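Long-range contacts in Phi class glutathione transferase GSTF1 (PDB 4RI6), which probably catalyses the transfer of glutathione to electrophilic halide compounds, releasing the halide, as a detoxifying enzyme of the plant cytoplasm: residues Y8-S13 / G54-F59; V19-I24 / K206-M211; T3-Y8 / K26-H31. All coordinates share one frame; numbering follows the deposited sequence. Where two conformers were deposited one is given.

Contact 1 of 3, residues Y8-S13 / G54-F59. With GSH (glutathione), chain C.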
loop_
_atom_site.group_PDB
_atom_site.type_symbol
_atom_site.label_atom_id
_atom_site.label_comp_id
_atom_site.label_asym_id
_atom_site.label_seq_id
_atom_site.Cartn_x
_atom_site.Cartn_y
_atom_site.Cartn_z
ATOM N N TYR A 8 19.658 3.310 1.099
ATOM C CA TYR A 8 19.936 3.609 2.502
ATOM C C TYR A 8 19.232 2.631 3.424
ATOM O O TYR A 8 18.000 2.463 3.337
ATOM C CB TYR A 8 19.470 5.025 2.872
ATOM C CG TYR A 8 20.242 6.135 2.224
ATOM C CD1 TYR A 8 20.031 6.481 0.905
ATOM C CD2 TYR A 8 21.189 6.842 2.944
ATOM C CE1 TYR A 8 20.745 7.515 0.317
ATOM C CE2 TYR A 8 21.899 7.873 2.374
ATOM C CZ TYR A 8 21.682 8.199 1.059
ATOM O OH TYR A 8 22.396 9.230 0.491
ATOM N N GLY A 9 19.990 2.023 4.327
ATOM C CA GLY A 9 19.410 1.214 5.387
ATOM C C GLY A 9 20.086 -0.137 5.566
ATOM O O GLY A 9 20.850 -0.567 4.710
ATOM N N PRO A 10 19.780 -0.832 6.674
ATOM C CA PRO A 10 20.386 -2.140 6.970
ATOM C C PRO A 10 19.634 -3.307 6.345
ATOM O O PRO A 10 18.418 -3.289 6.287
ATOM C CB PRO A 10 20.297 -2.218 8.485
ATOM C CG PRO A 10 19.018 -1.493 8.797
ATOM C CD PRO A 10 18.876 -0.397 7.751
ATOM N N PRO A 11 20.351 -4.342 5.913
ATOM C CA PRO A 11 19.607 -5.468 5.346
ATOM C C PRO A 11 18.706 -6.221 6.346
ATOM O O PRO A 11 17.791 -6.904 5.899
ATOM C CB PRO A 11 20.706 -6.371 4.794
ATOM C CG PRO A 11 21.971 -5.820 5.218
ATOM C CD PRO A 11 21.800 -4.447 5.687
ATOM N N LEU A 12 18.883 -6.062 7.649
ATOM C CA LEU A 12 17.946 -6.695 8.601
ATOM C C LEU A 12 16.546 -6.090 8.499
ATOM O O LEU A 12 15.568 -6.700 8.924
ATOM C CB LEU A 12 18.457 -6.585 10.054
ATOM C CG LEU A 12 18.683 -5.177 10.637
ATOM C CD1 LEU A 12 17.403 -4.548 11.184
ATOM C CD2 LEU A 12 19.735 -5.218 11.724
ATOM N N SER A 13 16.432 -4.900 7.911
ATOM C CA SER A 13 15.121 -4.279 7.766
ATOM C C SER A 13 14.298 -4.967 6.678
ATOM O O SER A 13 14.778 -5.225 5.581
ATOM C CB SER A 13 15.257 -2.784 7.430
ATOM O OG SER A 13 14.141 -2.329 6.654
ATOM N N GLY A 54 11.603 9.422 8.802
ATOM C CA GLY A 54 12.668 8.813 9.583
ATOM C C GLY A 54 12.611 7.301 9.550
ATOM O O GLY A 54 12.769 6.626 10.561
ATOM N N GLN A 55 12.364 6.772 8.366
ATOM C CA GLN A 55 12.345 5.327 8.168
ATOM C C GLN A 55 13.255 4.956 7.038
ATOM O O GLN A 55 13.701 5.815 6.296
ATOM C CB GLN A 55 10.927 4.846 7.889
ATOM C CG GLN A 55 10.011 5.200 9.025
ATOM C CD GLN A 55 8.694 4.528 8.917
ATOM O OE1 GLN A 55 7.836 4.947 8.143
ATOM N NE2 GLN A 55 8.511 3.464 9.690
ATOM N N VAL A 56 13.542 3.655 6.938
ATOM C CA VAL A 56 14.340 3.113 5.849
ATOM C C VAL A 56 13.473 2.165 5.037
ATOM O O VAL A 56 12.599 1.540 5.578
ATOM C CB VAL A 56 15.604 2.393 6.378
ATOM C CG1 VAL A 56 16.544 3.410 7.041
ATOM C CG2 VAL A 56 15.257 1.291 7.359
ATOM N N PRO A 57 13.742 2.024 3.739
ATOM C CA PRO A 57 14.858 2.581 2.987
ATOM C C PRO A 57 14.582 3.914 2.330
ATOM O O PRO A 57 13.445 4.372 2.259
ATOM C CB PRO A 57 15.080 1.522 1.907
ATOM C CG PRO A 57 13.726 1.089 1.591
ATOM C CD PRO A 57 13.000 1.039 2.917
ATOM N N ALA A 58 15.654 4.514 1.832
ATOM C CA ALA A 58 15.567 5.566 0.831
ATOM C C ALA A 58 16.394 5.142 -0.378
ATOM O O ALA A 58 17.304 4.308 -0.267
ATOM C CB ALA A 58 16.040 6.903 1.391
ATOM N N PHE A 59 16.079 5.732 -1.520
ATOM C CA PHE A 59 16.675 5.400 -2.793
ATOM C C PHE A 59 17.141 6.681 -3.479
ATOM O O PHE A 59 16.410 7.681 -3.468
ATOM C CB PHE A 59 15.642 4.671 -3.661
ATOM C CG PHE A 59 16.045 4.533 -5.091
ATOM C CD1 PHE A 59 15.919 5.586 -5.972
ATOM C CD2 PHE A 59 16.531 3.327 -5.568
ATOM C CE1 PHE A 59 16.309 5.454 -7.291
ATOM C CE2 PHE A 59 16.896 3.183 -6.883
ATOM C CZ PHE A 59 16.786 4.245 -7.749
HETATM N N1 GSH C . 6.272 1.792 4.613
HETATM C CA1 GSH C . 7.715 1.945 4.656
HETATM C C1 GSH C . 8.449 1.299 3.498
HETATM O O11 GSH C . 7.936 0.297 3.041
HETATM O O12 GSH C . 9.500 1.780 3.014
HETATM C CB1 GSH C . 8.070 1.233 5.941
HETATM C CG1 GSH C . 9.377 1.769 6.444
HETATM C CD1 GSH C . 9.638 1.235 7.822
HETATM O OE1 GSH C . 8.781 1.133 8.678
HETATM N N2 GSH C . 10.902 0.923 8.002
HETATM C CA2 GSH C . 11.493 0.428 9.207
HETATM C C2 GSH C . 12.187 1.586 9.869
HETATM O O2 GSH C . 12.706 2.421 9.164
HETATM C CB2 GSH C . 12.446 -0.691 8.763
HETATM S SG2 GSH C . 11.626 -2.296 8.653
HETATM N N3 GSH C . 12.191 1.606 11.206
HETATM C CA3 GSH C . 12.889 2.612 11.977
HETATM C C3 GSH C . 11.989 3.738 12.412
HETATM O O31 GSH C . 10.802 3.750 12.022
HETATM O O32 GSH C . 12.469 4.620 13.149
#

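Contact 2 of 3, residues V19-I24 / K206-M211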
loop_
_atom_site.group_PDB
_atom_site.type_symbol
_atom_site.label_atom_id
_atom_site.label_comp_id
_atom_site.label_asym_id
_atom_site.label_seq_id
_atom_site.Cartn_x
_atom_site.Cartn_y
_atom_site.Cartn_z
ATOM N N VAL A 19 13.545 -4.035 -1.168
ATOM C CA VAL A 19 14.215 -3.320 -2.240
ATOM C C VAL A 19 15.429 -4.097 -2.765
ATOM O O VAL A 19 15.649 -4.176 -3.979
ATOM C CB VAL A 19 14.628 -1.903 -1.773
ATOM C CG1 VAL A 19 15.511 -1.219 -2.793
ATOM C CG2 VAL A 19 13.398 -1.066 -1.514
ATOM N N LEU A 20 16.215 -4.672 -1.857
ATOM C CA LEU A 20 17.405 -5.407 -2.255
ATOM C C LEU A 20 17.058 -6.582 -3.139
ATOM O O LEU A 20 17.726 -6.834 -4.140
ATOM C CB LEU A 20 18.186 -5.897 -1.030
ATOM C CG LEU A 20 18.812 -4.819 -0.153
ATOM C CD1 LEU A 20 19.533 -5.444 1.020
ATOM C CD2 LEU A 20 19.798 -3.985 -0.952
ATOM N N ALA A 21 16.018 -7.318 -2.767
ATOM C CA ALA A 21 15.620 -8.469 -3.548
ATOM C C ALA A 21 15.208 -8.028 -4.949
ATOM O O ALA A 21 15.513 -8.712 -5.934
ATOM C CB ALA A 21 14.490 -9.212 -2.861
ATOM N N THR A 22 14.522 -6.890 -5.038
ATOM C CA THR A 22 14.107 -6.356 -6.325
ATOM C C THR A 22 15.293 -5.948 -7.187
ATOM O O THR A 22 15.350 -6.295 -8.364
ATOM C CB THR A 22 13.156 -5.161 -6.122
ATOM O OG1 THR A 22 12.017 -5.616 -5.382
ATOM C CG2 THR A 22 12.711 -4.565 -7.461
ATOM N N LEU A 23 16.246 -5.232 -6.600
ATOM C CA LEU A 23 17.440 -4.835 -7.325
ATOM C C LEU A 23 18.142 -6.057 -7.896
ATOM O O LEU A 23 18.594 -6.050 -9.033
ATOM C CB LEU A 23 18.381 -4.050 -6.412
ATOM C CG LEU A 23 17.873 -2.655 -6.049
ATOM C CD1 LEU A 23 18.622 -2.106 -4.865
ATOM C CD2 LEU A 23 18.032 -1.741 -7.243
ATOM N N ILE A 24 18.223 -7.117 -7.101
ATOM C CA ILE A 24 18.956 -8.309 -7.516
ATOM C C ILE A 24 18.202 -9.050 -8.632
ATOM O O ILE A 24 18.806 -9.452 -9.625
ATOM C CB ILE A 24 19.209 -9.233 -6.324
ATOM C CG1 ILE A 24 20.189 -8.568 -5.351
ATOM C CG2 ILE A 24 19.779 -10.560 -6.798
ATOM C CD1 ILE A 24 20.237 -9.203 -3.968
ATOM N N LYS A 206 18.054 -15.674 -1.311
ATOM C CA LYS A 206 19.199 -16.242 -0.609
ATOM C C LYS A 206 20.335 -15.227 -0.490
ATOM O O LYS A 206 21.016 -15.172 0.540
ATOM C CB LYS A 206 19.701 -17.495 -1.321
ATOM C CG LYS A 206 18.735 -18.638 -1.292
ATOM C CD LYS A 206 19.313 -19.760 -2.107
ATOM C CE LYS A 206 18.542 -21.010 -1.991
ATOM N NZ LYS A 206 19.250 -22.024 -2.823
ATOM N N LYS A 207 20.530 -14.420 -1.528
ATOM C CA LYS A 207 21.602 -13.431 -1.496
ATOM C C LYS A 207 21.295 -12.344 -0.473
ATOM O O LYS A 207 22.188 -11.901 0.235
ATOM C CB LYS A 207 21.834 -12.835 -2.883
ATOM C CG LYS A 207 22.438 -13.834 -3.843
ATOM C CD LYS A 207 22.773 -13.266 -5.203
ATOM C CE LYS A 207 23.321 -14.350 -6.117
ATOM N NZ LYS A 207 24.131 -13.786 -7.227
ATOM N N VAL A 208 20.035 -11.942 -0.369
ATOM C CA VAL A 208 19.670 -10.962 0.624
ATOM C C VAL A 208 19.930 -11.497 2.031
ATOM O O VAL A 208 20.499 -10.799 2.866
ATOM C CB VAL A 208 18.188 -10.548 0.486
ATOM C CG1 VAL A 208 17.763 -9.660 1.657
ATOM C CG2 VAL A 208 17.947 -9.831 -0.855
ATOM N N LEU A 209 19.505 -12.722 2.311
ATOM C CA LEU A 209 19.733 -13.297 3.631
ATOM C C LEU A 209 21.225 -13.403 3.948
ATOM O O LEU A 209 21.649 -13.195 5.089
ATOM C CB LEU A 209 19.085 -14.668 3.735
ATOM C CG LEU A 209 17.569 -14.685 3.689
ATOM C CD1 LEU A 209 17.093 -16.110 3.766
ATOM C CD2 LEU A 209 16.966 -13.869 4.817
ATOM N N GLU A 210 22.039 -13.706 2.954
ATOM C CA GLU A 210 23.466 -13.782 3.234
ATOM C C GLU A 210 24.029 -12.380 3.482
ATOM O O GLU A 210 24.891 -12.202 4.346
ATOM C CB GLU A 210 24.223 -14.474 2.101
ATOM C CG GLU A 210 25.723 -14.714 2.398
ATOM C CD GLU A 210 26.008 -15.636 3.605
ATOM O OE1 GLU A 210 25.129 -16.435 4.021
ATOM O OE2 GLU A 210 27.141 -15.559 4.139
ATOM N N MET A 211 23.524 -11.387 2.756
ATOM C CA MET A 211 23.978 -10.012 2.978
ATOM C C MET A 211 23.714 -9.645 4.421
ATOM O O MET A 211 24.538 -9.008 5.077
ATOM C CB MET A 211 23.280 -9.006 2.073
ATOM C CG MET A 211 23.679 -9.050 0.616
ATOM S SD MET A 211 22.664 -7.932 -0.371
ATOM C CE MET A 211 23.252 -6.354 0.235
#

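Contact 3 of 3, residues T3-Y8 / K26-H31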
loop_
_atom_site.group_PDB
_atom_site.type_symbol
_atom_site.label_atom_id
_atom_site.label_comp_id
_atom_site.label_asym_id
_atom_site.label_seq_id
_atom_site.Cartn_x
_atom_site.Cartn_y
_atom_site.Cartn_z
ATOM N N THR A 3 25.937 4.263 -13.514
ATOM C CA THR A 3 26.321 4.425 -12.114
ATOM C C THR A 3 25.379 3.621 -11.206
ATOM O O THR A 3 24.165 3.602 -11.440
ATOM C CB THR A 3 26.301 5.919 -11.694
ATOM O OG1 THR A 3 26.692 6.047 -10.320
ATOM C CG2 THR A 3 24.917 6.517 -11.871
ATOM N N PRO A 4 25.929 2.945 -10.175
ATOM C CA PRO A 4 25.054 2.192 -9.269
ATOM C C PRO A 4 24.061 3.101 -8.549
ATOM O O PRO A 4 24.383 4.240 -8.217
ATOM C CB PRO A 4 26.028 1.564 -8.270
ATOM C CG PRO A 4 27.347 1.551 -8.970
ATOM C CD PRO A 4 27.349 2.780 -9.818
ATOM N N VAL A 5 22.859 2.600 -8.313
ATOM C CA VAL A 5 21.911 3.339 -7.513
ATOM C C VAL A 5 22.358 3.252 -6.072
ATOM O O VAL A 5 23.150 2.399 -5.725
ATOM C CB VAL A 5 20.485 2.810 -7.653
ATOM C CG1 VAL A 5 20.095 2.746 -9.128
ATOM C CG2 VAL A 5 20.315 1.453 -6.959
ATOM N N THR A 6 21.853 4.167 -5.253
ATOM C CA THR A 6 22.193 4.250 -3.842
ATOM C C THR A 6 20.979 3.876 -2.993
ATOM O O THR A 6 19.906 4.439 -3.171
ATOM C CB THR A 6 22.645 5.669 -3.491
ATOM O OG1 THR A 6 23.782 6.027 -4.297
ATOM C CG2 THR A 6 22.997 5.788 -2.021
ATOM N N ILE A 7 21.163 2.940 -2.068
ATOM C CA ILE A 7 20.109 2.514 -1.151
ATOM C C ILE A 7 20.559 2.786 0.274
ATOM O O ILE A 7 21.702 2.497 0.615
ATOM C CB ILE A 7 19.788 1.008 -1.303
ATOM C CG1 ILE A 7 19.533 0.661 -2.770
ATOM C CG2 ILE A 7 18.631 0.608 -0.402
ATOM C CD1 ILE A 7 18.344 1.317 -3.368
ATOM N N TYR A 8 19.658 3.310 1.099
ATOM C CA TYR A 8 19.936 3.609 2.502
ATOM C C TYR A 8 19.232 2.631 3.424
ATOM O O TYR A 8 18.000 2.463 3.337
ATOM C CB TYR A 8 19.470 5.025 2.872
ATOM C CG TYR A 8 20.242 6.135 2.224
ATOM C CD1 TYR A 8 20.031 6.481 0.905
ATOM C CD2 TYR A 8 21.189 6.842 2.944
ATOM C CE1 TYR A 8 20.745 7.515 0.317
ATOM C CE2 TYR A 8 21.899 7.873 2.374
ATOM C CZ TYR A 8 21.682 8.199 1.059
ATOM O OH TYR A 8 22.396 9.230 0.491
ATOM N N LYS A 26 16.322 -7.610 -10.699
ATOM C CA LYS A 26 16.418 -6.754 -11.876
ATOM C C LYS A 26 17.842 -6.554 -12.371
ATOM O O LYS A 26 18.045 -5.821 -13.338
ATOM C CB LYS A 26 15.781 -5.392 -11.589
ATOM C CG LYS A 26 14.288 -5.505 -11.347
ATOM C CD LYS A 26 13.530 -6.109 -12.530
ATOM C CE LYS A 26 13.767 -5.366 -13.838
ATOM N NZ LYS A 26 12.929 -5.887 -14.961
ATOM N N ASP A 27 18.811 -7.207 -11.724
ATOM C CA ASP A 27 20.213 -7.142 -12.132
ATOM C C ASP A 27 20.716 -5.700 -12.091
ATOM O O ASP A 27 21.485 -5.285 -12.943
ATOM C CB ASP A 27 20.364 -7.742 -13.543
ATOM C CG ASP A 27 21.809 -7.898 -13.977
ATOM O OD1 ASP A 27 22.689 -8.063 -13.106
ATOM O OD2 ASP A 27 22.052 -7.840 -15.208
ATOM N N VAL A 28 20.246 -4.927 -11.116
ATOM C CA VAL A 28 20.650 -3.534 -10.998
ATOM C C VAL A 28 21.752 -3.400 -9.968
ATOM O O VAL A 28 21.540 -3.705 -8.797
ATOM C CB VAL A 28 19.479 -2.644 -10.602
ATOM C CG1 VAL A 28 19.940 -1.202 -10.438
ATOM C CG2 VAL A 28 18.397 -2.744 -11.652
ATOM N N PRO A 29 22.936 -2.944 -10.397
ATOM C CA PRO A 29 23.974 -2.757 -9.386
ATOM C C PRO A 29 23.610 -1.643 -8.432
ATOM O O PRO A 29 22.935 -0.701 -8.836
ATOM C CB PRO A 29 25.213 -2.390 -10.208
ATOM C CG PRO A 29 24.909 -2.854 -11.619
ATOM C CD PRO A 29 23.426 -2.653 -11.753
ATOM N N PHE A 30 24.042 -1.757 -7.183
ATOM C CA PHE A 30 23.671 -0.784 -6.178
ATOM C C PHE A 30 24.788 -0.634 -5.161
ATOM O O PHE A 30 25.671 -1.485 -5.048
ATOM C CB PHE A 30 22.354 -1.178 -5.479
ATOM C CG PHE A 30 22.437 -2.480 -4.733
ATOM C CD1 PHE A 30 22.880 -2.512 -3.422
ATOM C CD2 PHE A 30 22.072 -3.660 -5.345
ATOM C CE1 PHE A 30 22.973 -3.707 -2.733
ATOM C CE2 PHE A 30 22.152 -4.853 -4.669
ATOM C CZ PHE A 30 22.606 -4.876 -3.359
ATOM N N HIS A 31 24.745 0.485 -4.451
ATOM C CA HIS A 31 25.606 0.755 -3.317
ATOM C C HIS A 31 24.718 0.944 -2.104
ATOM O O HIS A 31 23.791 1.742 -2.132
ATOM C CB HIS A 31 26.470 1.995 -3.574
ATOM C CG HIS A 31 27.268 2.440 -2.389
ATOM N ND1 HIS A 31 28.238 1.650 -1.806
ATOM C CD2 HIS A 31 27.262 3.603 -1.694
ATOM C CE1 HIS A 31 28.781 2.300 -0.792
ATOM N NE2 HIS A 31 28.210 3.489 -0.705
#

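Contact 1 of 3, residues Y8-S13 / G54-F59
With Val56 CG1 anti to its carbonyl carbon (chi1 -66°), CG2 takes the crowded position between backbone N and C, where it touches glutathione O2 and CB2 and, the side chains crossing at about a right angle, Pro10 CD. Ser13 turns OG anti to its own N (chi1 151°), which brings OG to 3.2 Å from SG2 of glutathione; as N-cap of the following helix, OG is also hydrogen-bonded to Val16 N. Pro57 is the cis-proline of the thioredoxin fold, which leaves both polar groups of Val56 turned to the tripeptide: Val56 N donates to glutathione O2 at 2.7 Å, while glutathione N2 gives a nearly straight bond (172°) to Val56 O at 3.0 Å. Gln55, extended beyond CG, sends NE2 to glutathione O31 at 3.3 Å and to within 2.6 Å of glutathione OE1. An alanine here would lack both contacts and would probably hold the glycyl carboxylate less firmly. Gly9 suits its place because a CB would collide with Val56 and with the preceding carbonyl. Backbone joins the segments too: Tyr8 N bonds Ala58 O at 2.9 Å, and Ala58 CB rests 4.0 Å from Tyr8 CD1. Among neighbouring elements, Pro57 packs on Ala15, Val16 and Val19 of helix 14-25, Ala58 on Tyr47 of helix 45-48, and Phe59 on Val5 and Ile7 of strand 5-8.

Contact 2 of 3, residues V19-I24 / K206-M211
This helix-helix packing belongs to the interdomain interface of the glutathione transferase fold, where helix 14-25 of the thioredoxin-like domain meets helix 203-214 at the end of the all-helical part. The axes of the two short segments pass 9.4 Å apart and cross at 131°, so the helices touch over a short patch. The main bump is Val208: its CG2, anti to the carbonyl carbon, points into a shallow hollow formed by Leu20, Ala21 and Ile24, and comes within 3.7 Å of Ala21 N. Ala21 is small enough to let the methyl approach its backbone this closely; its own CB also turns to Leu167 of helix 164-179. In return Ile24 pushes its tip into the dip between Lys207 and Val208, CD1 lying 4.1 Å from Lys207 CB and 3.9 Å from Val208 CG2. A branched isoleucine reaches across without bringing any polar group, and no hydrogen bond spans the two segments. At the other end of the patch Leu20 and Met211 cross obliquely, both also touching Phe30 of strand 30-33. The flexible thioether suits this place: a bend at its last torsion (chi3 69°) sets Met211 CE 3.9 Å from Leu20 CD1.

Contact 3 of 3, residues T3-Y8 / K26-H31
Hydrogen bonds between main chains make this a parallel pairing, the sheet side of the beta-alpha-beta crossover in which helix 14-25 links strand 5-8 to strand 30-33. His31 carries most of it. Its N donates to Val5 O at 2.8 Å (161°), nearly along the C=O axis, and its O accepts Ile7 N at 2.9 Å in an almost straight bond (172°), so one residue is gripped by both odd-numbered neighbours of Thr6. A weak bond from Val5 N to Pro29 O, 3.3 Å long, starts the pairing; Pro29 has no N-H, and its carbonyl is the group it can offer.

CA-H...O contacts fill in between. Phe30 CA lies 3.3 Å from Val5 O, and Thr6 CA lies 3.4 Å from His31 O, so each of these two carbonyls meets a CA as well as an N-H.

Apolar contacts gather on the face bearing Val5 and Phe30. Phe30 holds CG in the crowded position between N and C (chi1 62°), which carries the ring away from strand 5-8 toward Leu20 of helix 14-25 and leaves its CB to meet Val5 CG2 at 3.6 Å. Val5 uses its second branch too: the side chains of Val5 and Val28 cross at about a right angle, CG1 to CG1 4.2 Å. Ile7 CG1 reaches Phe30 CB as well, at 4.3 Å. Val5 and Ile7, beta-branched and apolar, suit an extended strand whose one face is covered by a helix. Pro4 adds its ring carbon CB beside the backbone of Phe30.

Thr6 and His31 occupy the other face, which suits residues with polar ends. The strands are therefore tied by backbone bonds largely independent of side-chain type, while the apolar side chains suit the face that helix 14-25 covers, and Thr6 and His31 the other.

How the contacts relate
Contact 1 is buried and forms part of the glutathione site, whereas contacts 2 and 3 are only partly buried and have solvent-exposed residues at their margins. Contacts 1 and 3 use the same sheet and share Tyr8, which faces strand 58-60 in one and closes strand 5-8 in the other; Phe59 packs onto Val5 and Ile7 between them. Helix 14-25 binds all three together: Val19 leans on Pro57, Leu20 on Pro11 and Phe30, and Leu23 on Ile7. Their chemistry follows their place. Strand pairing in contact 3 rests on backbone bonds, the domain interface in contact 2 on apolar packing with no hydrogen bond across, and contact 1 combines main-chain polarity with a bound ligand.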